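Local coordinates for gamma-glutamyl-gamma-aminobutyraldehyde dehydrogenase (Burkholderia cenocepacia, PDB 4LIH), which probably oxidises gamma-glutamyl-gamma-aminobutyraldehyde and related aldehydes to their acids with NAD(P)+, as a member of the aldehyde dehydrogenase family, at residues 464-476 / 480-492. Sequence-based numbering, arbitrary orientation.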
loop_
_atom_site.group_PDB
_atom_site.type_symbol
_atom_site.label_atom_id
_atom_site.label_comp_id
_atom_site.label_asym_id
_atom_site.label_seq_id
_atom_site.Cartn_x
_atom_site.Cartn_y
_atom_site.Cartn_z
ATOM N N ASP A 464 13.290 7.898 22.846
ATOM C CA ASP A 464 14.196 8.421 21.809
ATOM C C ASP A 464 15.046 7.291 21.264
ATOM O O ASP A 464 16.221 7.459 21.084
ATOM C CB ASP A 464 15.057 9.578 22.368
ATOM C CG ASP A 464 15.894 10.271 21.313
ATOM O OD1 ASP A 464 15.407 10.400 20.146
ATOM O OD2 ASP A 464 17.032 10.726 21.669
ATOM N N GLU A 465 14.394 6.166 20.979
ATOM C CA GLU A 465 15.016 4.889 20.701
ATOM C C GLU A 465 15.431 4.865 19.249
ATOM O O GLU A 465 14.592 5.021 18.328
ATOM C CB GLU A 465 14.014 3.757 20.960
ATOM C CG GLU A 465 14.447 2.343 20.559
ATOM C CD GLU A 465 15.574 1.779 21.405
ATOM O OE1 GLU A 465 15.674 2.191 22.564
ATOM O OE2 GLU A 465 16.359 0.885 20.926
ATOM N N GLY A 466 16.722 4.682 19.040
ATOM C CA GLY A 466 17.264 4.589 17.700
ATOM C C GLY A 466 17.028 5.796 16.823
ATOM O O GLY A 466 16.926 6.956 17.309
ATOM N N GLY A 467 16.961 5.531 15.525
ATOM C CA GLY A 467 16.837 6.606 14.541
ATOM C C GLY A 467 16.173 6.173 13.255
ATOM O O GLY A 467 16.410 6.791 12.209
ATOM N N ASP A 468 15.304 5.160 13.335
ATOM C CA ASP A 468 14.858 4.480 12.159
ATOM C C ASP A 468 14.025 5.420 11.289
ATOM O O ASP A 468 13.116 6.120 11.768
ATOM C CB ASP A 468 14.073 3.240 12.553
ATOM C CG ASP A 468 13.995 2.231 11.443
ATOM O OD1 ASP A 468 13.252 2.440 10.465
ATOM O OD2 ASP A 468 14.707 1.232 11.543
ATOM N N MET A 469 14.346 5.433 10.007
ATOM C CA MET A 469 13.647 6.264 9.024
ATOM C C MET A 469 12.245 5.787 8.720
ATOM O O MET A 469 11.460 6.519 8.091
ATOM C CB MET A 469 14.554 6.318 7.718
ATOM C CG MET A 469 14.476 7.583 6.858
ATOM S SD MET A 469 14.604 9.125 7.784
ATOM C CE MET A 469 15.975 8.920 8.848
ATOM N N ASN A 470 11.862 4.589 9.133
ATOM C CA ASN A 470 10.467 4.140 8.924
ATOM C C ASN A 470 9.387 4.797 9.796
ATOM O O ASN A 470 8.170 4.607 9.562
ATOM C CB ASN A 470 10.371 2.626 9.046
ATOM C CG ASN A 470 10.948 1.913 7.825
ATOM O OD1 ASN A 470 10.260 1.734 6.824
ATOM N ND2 ASN A 470 12.148 1.398 7.965
ATOM N N PHE A 471 9.790 5.574 10.803
ATOM C CA PHE A 471 8.797 6.062 11.761
ATOM C C PHE A 471 8.550 7.550 11.538
ATOM O O PHE A 471 9.380 8.343 11.949
ATOM C CB PHE A 471 9.318 5.812 13.189
ATOM C CG PHE A 471 9.447 4.364 13.557
ATOM C CD1 PHE A 471 8.363 3.527 13.512
ATOM C CD2 PHE A 471 10.698 3.839 13.918
ATOM C CE1 PHE A 471 8.492 2.196 13.870
ATOM C CE2 PHE A 471 10.824 2.524 14.286
ATOM C CZ PHE A 471 9.718 1.694 14.287
ATOM N N PRO A 472 7.395 7.932 10.918
ATOM C CA PRO A 472 7.113 9.376 10.814
ATOM C C PRO A 472 7.135 10.022 12.191
ATOM O O PRO A 472 6.819 9.356 13.153
ATOM C CB PRO A 472 5.697 9.413 10.235
ATOM C CG PRO A 472 5.076 8.077 10.576
ATOM C CD PRO A 472 6.199 7.108 10.573
ATOM N N PHE A 473 7.518 11.294 12.231
ATOM C CA PHE A 473 7.921 12.021 13.411
ATOM C C PHE A 473 7.357 13.442 13.287
ATOM O O PHE A 473 7.574 14.115 12.293
ATOM C CB PHE A 473 9.458 12.031 13.458
ATOM C CG PHE A 473 10.030 12.865 14.534
ATOM C CD1 PHE A 473 9.967 14.240 14.462
ATOM C CD2 PHE A 473 10.547 12.268 15.653
ATOM C CE1 PHE A 473 10.468 15.019 15.482
ATOM C CE2 PHE A 473 11.060 13.048 16.698
ATOM C CZ PHE A 473 11.027 14.416 16.598
ATOM N N GLY A 474 6.595 13.880 14.278
ATOM C CA GLY A 474 6.008 15.218 14.214
ATOM C C GLY A 474 4.849 15.357 15.183
ATOM O O GLY A 474 4.554 14.466 15.925
ATOM N N GLY A 475 4.181 16.487 15.142
ATOM C CA GLY A 475 3.266 16.853 16.182
ATOM C C GLY A 475 1.797 16.466 16.005
ATOM O O GLY A 475 1.304 16.328 14.900
ATOM N N TYR A 476 1.161 16.221 17.142
ATOM C CA TYR A 476 -0.262 16.493 17.372
ATOM C C TYR A 476 -0.336 17.910 17.916
ATOM O O TYR A 476 0.659 18.439 18.479
ATOM C CB TYR A 476 -0.816 15.564 18.443
ATOM C CG TYR A 476 -1.140 14.151 18.034
ATOM C CD1 TYR A 476 -0.273 13.366 17.213
ATOM C CD2 TYR A 476 -2.302 13.546 18.529
ATOM C CE1 TYR A 476 -0.593 12.042 16.914
ATOM C CE2 TYR A 476 -2.598 12.260 18.210
ATOM C CZ TYR A 476 -1.735 11.497 17.447
ATOM O OH TYR A 476 -2.093 10.226 17.122
ATOM N N GLY A 480 3.418 20.896 15.804
ATOM C CA GLY A 480 3.748 20.947 14.353
ATOM C C GLY A 480 2.753 20.178 13.520
ATOM O O GLY A 480 1.975 19.411 14.043
ATOM N N ASN A 481 2.775 20.378 12.209
ATOM C CA ASN A 481 1.917 19.624 11.300
ATOM C C ASN A 481 2.758 18.832 10.281
ATOM O O ASN A 481 3.817 19.291 9.856
ATOM C CB ASN A 481 0.948 20.569 10.596
ATOM C CG ASN A 481 1.666 21.602 9.708
ATOM O OD1 ASN A 481 2.537 22.322 10.155
ATOM N ND2 ASN A 481 1.271 21.663 8.422
ATOM N N GLY A 482 2.297 17.642 9.891
ATOM C CA GLY A 482 3.093 16.875 8.919
ATOM C C GLY A 482 4.118 16.078 9.693
ATOM O O GLY A 482 4.186 16.193 10.922
ATOM N N ARG A 483 4.883 15.259 8.960
ATOM C CA ARG A 483 5.839 14.382 9.527
ATOM C C ARG A 483 7.187 14.456 8.749
ATOM O O ARG A 483 7.250 14.534 7.524
ATOM C CB ARG A 483 5.295 12.964 9.532
ATOM C CG ARG A 483 3.948 12.777 10.241
ATOM C CD ARG A 483 4.214 12.896 11.706
ATOM N NE ARG A 483 3.080 12.671 12.570
ATOM C CZ ARG A 483 2.260 13.607 13.003
ATOM N NH1 ARG A 483 2.393 14.861 12.624
ATOM N NH2 ARG A 483 1.323 13.269 13.852
ATOM N N ASP A 484 8.265 14.340 9.494
ATOM C CA ASP A 484 9.576 14.012 9.004
ATOM C C ASP A 484 9.884 12.519 9.152
ATOM O O ASP A 484 9.219 11.809 9.942
ATOM C CB ASP A 484 10.616 14.877 9.736
ATOM C CG ASP A 484 10.634 16.365 9.281
ATOM O OD1 ASP A 484 9.971 16.802 8.315
ATOM O OD2 ASP A 484 11.371 17.150 9.946
ATOM N N LYS A 485 10.867 12.035 8.355
ATOM C CA LYS A 485 11.152 10.612 8.229
ATOM C C LYS A 485 9.954 9.841 7.600
ATOM O O LYS A 485 8.811 10.346 7.570
ATOM C CB LYS A 485 11.557 9.981 9.578
ATOM C CG LYS A 485 12.616 10.743 10.384
ATOM C CD LYS A 485 13.319 9.844 11.417
ATOM C CE LYS A 485 12.397 9.340 12.501
ATOM N NZ LYS A 485 13.122 8.422 13.399
ATOM N N SER A 486 10.233 8.644 7.101
ATOM C CA SER A 486 9.281 7.707 6.513
ATOM C C SER A 486 8.835 8.232 5.180
ATOM O O SER A 486 9.125 9.390 4.830
ATOM C CB SER A 486 8.047 7.508 7.398
ATOM O OG SER A 486 7.075 8.508 7.194
ATOM N N LEU A 487 8.127 7.389 4.449
ATOM C CA LEU A 487 7.625 7.763 3.125
ATOM C C LEU A 487 6.645 8.914 3.221
ATOM O O LEU A 487 6.518 9.680 2.278
ATOM C CB LEU A 487 6.965 6.593 2.405
ATOM C CG LEU A 487 7.923 5.452 2.066
ATOM C CD1 LEU A 487 7.064 4.316 1.519
ATOM C CD2 LEU A 487 8.937 5.892 1.059
ATOM N N HIS A 488 6.001 9.040 4.382
ATOM C CA HIS A 488 5.038 10.105 4.669
ATOM C C HIS A 488 5.688 11.483 4.628
ATOM O O HIS A 488 5.012 12.445 4.431
ATOM C CB HIS A 488 4.413 9.900 6.058
ATOM C CG HIS A 488 3.605 8.648 6.143
ATOM N ND1 HIS A 488 2.400 8.507 5.505
ATOM C CD2 HIS A 488 3.889 7.439 6.673
ATOM C CE1 HIS A 488 1.954 7.274 5.676
ATOM N NE2 HIS A 488 2.853 6.600 6.360
ATOM N N ALA A 489 6.996 11.547 4.802
ATOM C CA ALA A 489 7.738 12.823 4.667
ATOM C C ALA A 489 7.611 13.413 3.255
ATOM O O ALA A 489 7.600 14.635 3.079
ATOM C CB ALA A 489 9.196 12.633 5.058
ATOM N N LEU A 490 7.495 12.543 2.256
ATOM C CA LEU A 490 7.450 12.958 0.842
ATOM C C LEU A 490 6.165 13.707 0.467
ATOM O O LEU A 490 6.135 14.474 -0.499
ATOM C CB LEU A 490 7.614 11.740 -0.074
ATOM C CG LEU A 490 8.961 11.045 0.096
ATOM C CD1 LEU A 490 8.902 9.597 -0.338
ATOM C CD2 LEU A 490 10.053 11.795 -0.653
ATOM N N GLU A 491 5.112 13.501 1.235
ATOM C CA GLU A 491 3.828 14.160 0.977
ATOM C C GLU A 491 3.970 15.675 1.124
ATOM O O GLU A 491 3.265 16.450 0.462
ATOM C CB GLU A 491 2.729 13.611 1.906
ATOM C CG GLU A 491 2.736 12.075 2.107
ATOM C CD GLU A 491 1.730 11.564 3.166
ATOM O OE1 GLU A 491 1.030 12.378 3.785
ATOM O OE2 GLU A 491 1.625 10.334 3.412
ATOM N N LYS A 492 4.907 16.108 1.957
ATOM C CA LYS A 492 5.115 17.538 2.185
ATOM C C LYS A 492 5.718 18.249 0.984
ATOM O O LYS A 492 5.643 19.471 0.905
ATOM C CB LYS A 492 6.014 17.751 3.404
ATOM C CG LYS A 492 5.520 17.048 4.648
ATOM C CD LYS A 492 6.223 17.532 5.885
ATOM C CE LYS A 492 7.745 17.491 5.748
ATOM N NZ LYS A 492 8.216 16.157 5.333
HETATM O O HOH W 1 5.130 18.078 12.771
#
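The guanidinium of Arg-483 lies against the backbone of Gly-474, whose C sits over one face, offset toward the rim. At its edge is the carbonyl of Gly-475. Arg-483 NH1 donates to Gly-475 O at 2.9 Å, from above the carbonyl plane, and a weak bond from NH2 reaches the same oxygen. Arg-483 NH1 also bonds Gly-482 O at 2.8 Å, within the guanidinium plane, which helps fix the rotation of the group. The Tyr-476 ring comes nearest at CD1, 3.7 Å from Arg-483 NH2, with the ring and guanidinium planes tilted 28°. NH2 of Arg-483 also forms a salt bridge with Glu-495 of a neighbouring subunit. A bend at chi2 (-73°) turns the arginine chain back along Phe-473 and Gly-474.

Pro-472 CB packs on Arg-483 CB and on Ser-486 OG. Phe-473 and Asp-484 form a single antiparallel hydrogen-bonded pair: Asp-484 N to Phe-473 O is 2.9 Å, and the return bond is weak. One water accepts from Gly-475 N and donates to Gly-482 O, bridging the segments. Further along, Lys-485 crosses Met-469 at a slant, with Met-469 SD 3.6 Å from Lys-485 CB. Lys-485 NZ donates a hydrogen bond to Asp-468 O at 2.8 Å, from above the carbonyl plane.

Phe-473 meets Trp-184 edge-to-face and lies near a bound MES, probably from the crystallisation liquor, which may mark a pocket. Gly-474 is close to Glu-274, the predicted active-site residue. Both segments belong to one long loop between strands 457-460 and 494-502, which folds back on itself and helps line the probable catalytic pocket of the aldehyde dehydrogenase fold, beside a subunit interface.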